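Local coordinates for protein cytochrome c, class II (PDB 4ULV) that binds a covalently attached heme c, whose iron can take up diatomic gases, and probably serves in electron transfer or gas sensing, at residues A15-M26 with R44-P55. Numbering follows the deposited sequence.
With HEC (heme c), chain C.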
# COMPACT_ATOMS: atom_id res chain seq x y z
N ALA A 15 -1.46 4.50 -4.61
CA ALA A 15 -1.39 4.53 -3.11
C ALA A 15 -2.56 5.24 -2.47
O ALA A 15 -3.18 4.75 -1.52
CB ALA A 15 -0.03 5.18 -2.71
N PHE A 16 -2.89 6.39 -3.05
CA PHE A 16 -4.06 7.13 -2.55
C PHE A 16 -5.35 6.36 -2.69
O PHE A 16 -6.21 6.42 -1.79
CB PHE A 16 -4.18 8.51 -3.17
CG PHE A 16 -3.17 9.52 -2.66
CD1 PHE A 16 -3.10 9.88 -1.31
CD2 PHE A 16 -2.34 10.16 -3.56
CE1 PHE A 16 -2.19 10.84 -0.92
CE2 PHE A 16 -1.45 11.09 -3.18
CZ PHE A 16 -1.34 11.42 -1.85
N GLY A 17 -5.52 5.63 -3.77
CA GLY A 17 -6.68 4.82 -3.86
C GLY A 17 -6.83 3.79 -2.76
O GLY A 17 -7.90 3.48 -2.27
N LEU A 18 -5.71 3.15 -2.49
CA LEU A 18 -5.67 2.14 -1.40
C LEU A 18 -5.96 2.78 -0.01
O LEU A 18 -6.70 2.20 0.79
CB LEU A 18 -4.40 1.36 -1.38
CG LEU A 18 -4.09 0.54 -2.63
CD1 LEU A 18 -2.71 -0.03 -2.40
CD2 LEU A 18 -5.09 -0.54 -2.89
N ILE A 19 -5.39 3.95 0.16
CA ILE A 19 -5.65 4.71 1.42
C ILE A 19 -7.15 4.96 1.50
O ILE A 19 -7.79 4.76 2.57
CB ILE A 19 -4.87 6.01 1.43
CG1 ILE A 19 -3.39 5.74 1.63
CG2 ILE A 19 -5.39 7.00 2.46
CD1 ILE A 19 -2.50 6.92 1.38
N ALA A 20 -7.73 5.45 0.40
CA ALA A 20 -9.19 5.85 0.40
C ALA A 20 -10.07 4.64 0.68
O ALA A 20 -11.06 4.71 1.41
CB ALA A 20 -9.59 6.50 -0.89
N TYR A 21 -9.74 3.48 0.13
CA TYR A 21 -10.55 2.30 0.36
C TYR A 21 -10.55 1.92 1.86
O TYR A 21 -11.60 1.63 2.41
CB TYR A 21 -10.05 1.10 -0.47
CG TYR A 21 -10.75 -0.19 -0.21
CD1 TYR A 21 -11.95 -0.51 -0.84
CD2 TYR A 21 -10.26 -1.07 0.78
CE1 TYR A 21 -12.62 -1.69 -0.58
CE2 TYR A 21 -10.93 -2.27 1.06
CZ TYR A 21 -12.12 -2.55 0.40
OH TYR A 21 -12.80 -3.70 0.64
N ASN A 22 -9.39 1.95 2.46
CA ASN A 22 -9.30 1.56 3.85
C ASN A 22 -9.88 2.60 4.79
O ASN A 22 -10.65 2.24 5.67
CB ASN A 22 -7.81 1.23 4.18
CG ASN A 22 -7.40 -0.14 3.69
OD1 ASN A 22 -7.68 -1.13 4.35
ND2 ASN A 22 -6.83 -0.21 2.49
N PHE A 23 -9.56 3.85 4.52
CA PHE A 23 -10.09 4.93 5.34
C PHE A 23 -11.61 5.01 5.21
O PHE A 23 -12.34 5.31 6.18
CB PHE A 23 -9.45 6.24 4.92
CG PHE A 23 -9.70 7.40 5.87
CD1 PHE A 23 -9.10 7.41 7.10
CD2 PHE A 23 -10.44 8.48 5.50
CE1 PHE A 23 -9.30 8.42 8.01
CE2 PHE A 23 -10.64 9.51 6.37
CZ PHE A 23 -10.04 9.50 7.64
N GLY A 24 -12.12 4.81 4.00
CA GLY A 24 -13.56 4.79 3.72
C GLY A 24 -14.33 3.71 4.42
O GLY A 24 -15.40 3.91 4.97
N ASP A 25 -13.70 2.52 4.49
CA ASP A 25 -14.30 1.43 5.26
C ASP A 25 -14.42 1.74 6.73
O ASP A 25 -15.44 1.46 7.38
CB ASP A 25 -13.59 0.09 5.02
CG ASP A 25 -14.41 -1.07 5.52
OD1 ASP A 25 -15.51 -1.29 4.98
OD2 ASP A 25 -13.92 -1.78 6.46
N MET A 26 -13.35 2.32 7.27
CA MET A 26 -13.34 2.72 8.66
C MET A 26 -14.47 3.75 8.90
O MET A 26 -15.21 3.65 9.88
CB MET A 26 -11.98 3.33 8.99
CG MET A 26 -10.87 2.28 8.92
SD MET A 26 -9.22 3.05 8.89
CE MET A 26 -9.29 3.51 10.52
N ARG A 44 -7.33 -1.93 9.44
CA ARG A 44 -7.44 -0.89 8.45
C ARG A 44 -6.69 0.34 8.84
O ARG A 44 -6.06 1.00 8.00
CB ARG A 44 -8.89 -0.60 8.07
CG ARG A 44 -9.51 -1.83 7.35
CD ARG A 44 -10.45 -1.41 6.32
NE ARG A 44 -11.28 -2.46 5.90
CZ ARG A 44 -10.95 -3.33 4.95
NH1 ARG A 44 -9.76 -3.28 4.41
NH2 ARG A 44 -11.85 -4.23 4.61
N ALA A 45 -6.75 0.69 10.13
CA ALA A 45 -5.98 1.82 10.57
C ALA A 45 -4.48 1.56 10.40
O ALA A 45 -3.71 2.46 10.00
CB ALA A 45 -6.31 2.12 12.06
N ASP A 46 -4.04 0.34 10.67
CA ASP A 46 -2.62 -0.01 10.46
C ASP A 46 -2.31 0.06 8.94
O ASP A 46 -1.27 0.59 8.56
CB ASP A 46 -2.35 -1.41 11.01
CG ASP A 46 -2.45 -1.49 12.55
OD1 ASP A 46 -2.10 -0.49 13.18
OD2 ASP A 46 -2.93 -2.51 13.09
N ASN A 47 -3.24 -0.37 8.08
CA ASN A 47 -3.05 -0.23 6.61
C ASN A 47 -2.87 1.24 6.24
O ASN A 47 -1.97 1.63 5.50
CB ASN A 47 -4.20 -0.77 5.85
CG ASN A 47 -4.31 -2.29 5.88
OD1 ASN A 47 -3.31 -2.98 6.23
ND2 ASN A 47 -5.41 -2.86 5.47
N VAL A 48 -3.78 2.09 6.75
CA VAL A 48 -3.65 3.51 6.45
C VAL A 48 -2.33 4.13 6.93
O VAL A 48 -1.66 4.92 6.28
CB VAL A 48 -4.91 4.34 6.96
CG1 VAL A 48 -4.70 5.83 6.77
CG2 VAL A 48 -6.16 3.86 6.22
N ALA A 49 -1.93 3.79 8.16
CA ALA A 49 -0.70 4.33 8.67
C ALA A 49 0.54 3.88 7.80
O ALA A 49 1.39 4.70 7.54
CB ALA A 49 -0.46 3.88 10.13
N ALA A 50 0.53 2.64 7.33
CA ALA A 50 1.63 2.16 6.46
C ALA A 50 1.56 2.79 5.09
O ALA A 50 2.54 3.26 4.53
CB ALA A 50 1.56 0.65 6.34
N LEU A 51 0.35 2.85 4.55
CA LEU A 51 0.11 3.42 3.21
C LEU A 51 0.44 4.87 3.12
O LEU A 51 0.83 5.42 2.10
CB LEU A 51 -1.29 3.15 2.70
CG LEU A 51 -1.65 1.71 2.31
CD1 LEU A 51 -3.16 1.47 2.30
CD2 LEU A 51 -1.01 1.27 0.96
N SER A 52 0.21 5.59 4.25
CA SER A 52 0.46 7.00 4.28
C SER A 52 1.87 7.40 3.96
O SER A 52 2.15 8.52 3.54
CB SER A 52 0.04 7.60 5.64
OG SER A 52 0.99 7.27 6.64
N LYS A 53 2.79 6.45 4.16
CA LYS A 53 4.19 6.68 3.89
C LYS A 53 4.62 6.43 2.41
O LYS A 53 5.76 6.68 2.09
CB LYS A 53 5.05 5.80 4.79
CG LYS A 53 4.87 6.12 6.29
CD LYS A 53 5.76 5.28 7.15
CE LYS A 53 4.99 4.13 7.72
NZ LYS A 53 5.79 3.39 8.71
N ILE A 54 3.67 5.94 1.64
CA ILE A 54 3.95 5.50 0.22
C ILE A 54 3.89 6.62 -0.84
O ILE A 54 4.82 6.76 -1.62
CB ILE A 54 3.06 4.34 -0.15
CG1 ILE A 54 3.24 3.12 0.74
CG2 ILE A 54 3.26 3.90 -1.64
CD1 ILE A 54 4.57 2.57 0.83
N PRO A 55 2.85 7.47 -0.86
CA PRO A 55 2.68 8.33 -2.09
C PRO A 55 3.66 9.45 -2.23
O PRO A 55 3.88 9.93 -3.38
CB PRO A 55 1.27 8.91 -1.97
CG PRO A 55 0.98 8.83 -0.48
CD PRO A 55 1.66 7.57 0.01
FE HEC C . -5.06 12.59 -1.29
CHA HEC C . -5.19 12.14 -4.69
CHB HEC C . -7.48 10.27 -0.91
CHC HEC C . -4.48 12.57 2.05
CHD HEC C . -2.56 14.85 -1.71
NA HEC C . -6.13 11.38 -2.62
C1A HEC C . -6.08 11.34 -3.97
C2A HEC C . -7.01 10.43 -4.49
C3A HEC C . -7.66 9.90 -3.42
C4A HEC C . -7.08 10.51 -2.26
CMA HEC C . -8.76 8.90 -3.44
CAA HEC C . -7.23 10.12 -5.98
CBA HEC C . -6.29 9.00 -6.43
CGA HEC C . -6.52 8.58 -7.88
O1A HEC C . -6.11 9.32 -8.77
O2A HEC C . -7.07 7.49 -8.09
NB HEC C . -5.77 11.51 0.32
C1B HEC C . -6.85 10.68 0.32
C2B HEC C . -7.32 10.35 1.60
C3B HEC C . -6.43 11.02 2.40
C4B HEC C . -5.51 11.72 1.64
CMB HEC C . -8.51 9.56 1.96
CAB HEC C . -6.39 11.08 3.92
CBB HEC C . -6.72 9.77 4.63
NC HEC C . -3.68 13.50 0.00
C1C HEC C . -3.64 13.44 1.39
C2C HEC C . -2.66 14.31 1.90
C3C HEC C . -2.08 14.96 0.81
C4C HEC C . -2.77 14.42 -0.34
CMC HEC C . -2.36 14.46 3.39
CAC HEC C . -1.03 16.03 0.76
CBC HEC C . -0.01 16.12 1.86
ND HEC C . -4.01 13.34 -2.93
C1D HEC C . -3.13 14.33 -2.92
C2D HEC C . -2.80 14.80 -4.23
C3D HEC C . -3.47 13.96 -5.07
C4D HEC C . -4.26 13.11 -4.25
CMD HEC C . -1.86 15.86 -4.60
CAD HEC C . -3.39 13.93 -6.56
CBD HEC C . -2.49 12.81 -7.09
CGD HEC C . -2.40 12.78 -8.63
O1D HEC C . -3.50 12.94 -9.27
O2D HEC C . -1.25 12.67 -9.10
O HOH W 1 -14.46 -4.36 5.95
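The first two helices of the cytochrome c' four-helix bundle, 5-30 and 38-51, pack antiparallel here, their segments crossing at -152° with axes 8.8 Å apart. At the heme end, P55 CB makes a CH-pi contact with one face of the F16 ring, lying 3.9 Å from its centroid, while the opposite face lies on the porphyrin, covering the side of the iron away from the axial ligand H122. Next along, I19 CG1 packs 3.5 Å from L51 CB, and V48 is a knob among I19, N22, F23 and M26. The far end adds polar bonds to apolar packing of M26 CE against A45 CB. N22 OD1 is gripped from opposite faces of its amide, by N47 ND2 at 3.1 Å in a nearly straight bond (171°) and by R44 NH1 at 3.0 Å. R44 NE meets D25 OD2 at 2.8 Å from above the carboxylate plane, a salt bridge; a water links R44 NH2 to OD2. R44 NH2 also pairs with E57 of the second subunit, and D25 OD1 with K34. A methionine in place of R44 would probably strip N22 OD1 of one donor and break the bridges to D25 and E57. An apolar side chain over the distal heme face, here F16, inside an antiparallel four-helix bundle is typical of cytochromes c'.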